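Local coordinates for protein nidogen (Mus musculus, PDB 1NPE) that probably links basement-membrane components, its YWTD beta-propeller domain being the part of nidogen that binds laminin, at residues A[93-98]-A[102-107]. Residues are numbered along the deposited sequence; the frame is centred on the assembly and turned at random.
Sequences IFWTDS and RIEVAK. With CD (cadmium ion), chain C.
The indole of W95 lies over the side chain of E104, and one water ties the two together. E104 CB sits under the six-membered ring, 3.6 Å from its centroid, while A106 CB meets the same ring at its edge. W95 turns across to the neighbouring strand because its CG stands between the backbone N and the carbonyl carbon (chi1 76°). The water accepts from W95 NE1 at 2.9 Å and donates to both D97 OD2 and E104 OE2, bridging two carboxylates. R102 probably offsets the charge of E104: NE and NH2 grip E104 OE2 side-on, NE at 2.9 Å, approaching from above the carboxylate plane, and R113 adds a second salt bridge. D77 pairs in turn with R102; D97 OD1 accepts from the backbone N-H of L100, and OD2 also from that of G79. On the reverse face, V105 CG2 rests over the F94 ring, 3.9 Å from its centroid. Six backbone hydrogen bonds join the strands, including I93 N to A106 O (2.8 Å). Just beyond the strand, S98 O binds the cadmium ion at 2.4 Å, with D101 and V122 completing the protein ligands. This hairpin forms the inner strands of a four-stranded blade in the six-bladed YWTD beta-propeller.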
loop_
_atom_site.group_PDB
_atom_site.type_symbol
_atom_site.label_atom_id
_atom_site.label_comp_id
_atom_site.label_asym_id
_atom_site.label_seq_id
_atom_site.Cartn_x
_atom_site.Cartn_y
_atom_site.Cartn_z
ATOM N N ILE A 93 5.601 -9.533 14.942
ATOM C CA ILE A 93 5.333 -9.024 13.604
ATOM C C ILE A 93 5.413 -7.494 13.616
ATOM O O ILE A 93 5.300 -6.864 14.674
ATOM C CB ILE A 93 3.929 -9.443 13.095
ATOM C CG1 ILE A 93 2.827 -8.812 13.949
ATOM C CG2 ILE A 93 3.778 -10.949 13.140
ATOM C CD1 ILE A 93 1.432 -9.036 13.394
ATOM N N PHE A 94 5.653 -6.913 12.444
ATOM C CA PHE A 94 5.730 -5.466 12.269
ATOM C C PHE A 94 4.925 -5.164 11.011
ATOM O O PHE A 94 4.918 -5.969 10.081
ATOM C CB PHE A 94 7.169 -5.001 12.002
ATOM C CG PHE A 94 8.115 -5.187 13.157
ATOM C CD1 PHE A 94 8.474 -4.105 13.956
ATOM C CD2 PHE A 94 8.706 -6.425 13.401
ATOM C CE1 PHE A 94 9.418 -4.253 14.982
ATOM C CE2 PHE A 94 9.648 -6.581 14.420
ATOM C CZ PHE A 94 10.005 -5.489 15.211
ATOM N N TRP A 95 4.255 -4.015 10.961
ATOM C CA TRP A 95 3.516 -3.679 9.751
ATOM C C TRP A 95 3.337 -2.185 9.547
ATOM O O TRP A 95 3.447 -1.396 10.488
ATOM C CB TRP A 95 2.157 -4.402 9.692
ATOM C CG TRP A 95 1.080 -3.835 10.576
ATOM C CD1 TRP A 95 0.157 -2.885 10.237
ATOM C CD2 TRP A 95 0.766 -4.241 11.911
ATOM N NE1 TRP A 95 -0.720 -2.684 11.274
ATOM C CE2 TRP A 95 -0.371 -3.505 12.314
ATOM C CE3 TRP A 95 1.328 -5.162 12.805
ATOM C CZ2 TRP A 95 -0.962 -3.663 13.575
ATOM C CZ3 TRP A 95 0.740 -5.319 14.061
ATOM C CH2 TRP A 95 -0.394 -4.572 14.431
ATOM N N THR A 96 3.104 -1.805 8.298
ATOM C CA THR A 96 2.880 -0.417 7.947
ATOM C C THR A 96 1.389 -0.216 7.725
ATOM O O THR A 96 0.690 -1.124 7.280
ATOM C CB THR A 96 3.618 -0.036 6.649
ATOM O OG1 THR A 96 3.204 -0.911 5.586
ATOM C CG2 THR A 96 5.125 -0.149 6.846
ATOM N N ASP A 97 0.909 0.976 8.053
ATOM C CA ASP A 97 -0.487 1.333 7.880
ATOM C C ASP A 97 -0.453 2.742 7.312
ATOM O O ASP A 97 -0.107 3.689 8.013
ATOM C CB ASP A 97 -1.218 1.308 9.225
ATOM C CG ASP A 97 -2.709 1.540 9.089
ATOM O OD1 ASP A 97 -3.130 2.381 8.262
ATOM O OD2 ASP A 97 -3.470 0.883 9.824
ATOM N N SER A 98 -0.806 2.868 6.038
ATOM C CA SER A 98 -0.787 4.150 5.345
ATOM C C SER A 98 -2.038 5.014 5.517
ATOM O O SER A 98 -2.136 6.097 4.931
ATOM C CB SER A 98 -0.512 3.925 3.860
ATOM O OG SER A 98 -1.541 3.139 3.292
ATOM N N ARG A 102 1.017 4.738 10.633
ATOM C CA ARG A 102 1.867 4.181 11.657
ATOM C C ARG A 102 2.501 2.842 11.347
ATOM O O ARG A 102 2.267 2.239 10.288
ATOM C CB ARG A 102 1.118 4.129 12.990
ATOM C CG ARG A 102 -0.160 3.336 12.992
ATOM C CD ARG A 102 -1.011 3.752 14.171
ATOM N NE ARG A 102 -1.870 2.666 14.615
ATOM C CZ ARG A 102 -3.063 2.826 15.174
ATOM N NH1 ARG A 102 -3.556 4.041 15.364
ATOM N NH2 ARG A 102 -3.761 1.760 15.544
ATOM N N ILE A 103 3.418 2.468 12.229
ATOM C CA ILE A 103 4.119 1.205 12.154
ATOM C C ILE A 103 3.892 0.569 13.514
ATOM O O ILE A 103 4.224 1.146 14.547
ATOM C CB ILE A 103 5.631 1.395 11.885
ATOM C CG1 ILE A 103 5.845 1.931 10.465
ATOM C CG2 ILE A 103 6.372 0.071 12.061
ATOM C CD1 ILE A 103 7.256 2.337 10.172
ATOM N N GLU A 104 3.228 -0.576 13.513
ATOM C CA GLU A 104 2.953 -1.273 14.755
ATOM C C GLU A 104 3.722 -2.580 14.853
ATOM O O GLU A 104 4.209 -3.119 13.860
ATOM C CB GLU A 104 1.455 -1.542 14.898
ATOM C CG GLU A 104 0.582 -0.286 14.828
ATOM C CD GLU A 104 -0.818 -0.531 15.348
ATOM O OE1 GLU A 104 -0.945 -1.061 16.465
ATOM O OE2 GLU A 104 -1.791 -0.200 14.648
ATOM N N VAL A 105 3.865 -3.056 16.078
ATOM C CA VAL A 105 4.546 -4.303 16.343
ATOM C C VAL A 105 3.620 -5.075 17.279
ATOM O O VAL A 105 2.865 -4.469 18.045
ATOM C CB VAL A 105 5.942 -4.058 16.977
ATOM C CG1 VAL A 105 5.824 -3.253 18.274
ATOM C CG2 VAL A 105 6.650 -5.379 17.219
ATOM N N ALA A 106 3.606 -6.398 17.149
ATOM C CA ALA A 106 2.754 -7.242 17.988
ATOM C C ALA A 106 3.265 -8.678 18.005
ATOM O O ALA A 106 4.149 -9.034 17.229
ATOM C CB ALA A 106 1.313 -7.207 17.473
ATOM N N LYS A 107 2.718 -9.494 18.903
ATOM C CA LYS A 107 3.107 -10.900 18.995
ATOM C C LYS A 107 2.626 -11.637 17.749
ATOM O O LYS A 107 1.736 -11.154 17.049
ATOM C CB LYS A 107 2.490 -11.543 20.237
ATOM C CG LYS A 107 3.065 -11.029 21.544
ATOM C CD LYS A 107 2.370 -11.646 22.750
ATOM C CE LYS A 107 2.566 -13.152 22.828
ATOM N NZ LYS A 107 2.041 -13.694 24.116
HETATM CD CD CD C . -1.462 8.364 5.252
HETATM O O HOH W 1 -2.369 -0.484 12.106
HETATM O O HOH W 2 -1.150 10.820 5.388
HETATM O O HOH W 3 -1.906 8.182 2.668
HETATM O O HOH W 4 -4.089 8.613 5.702
#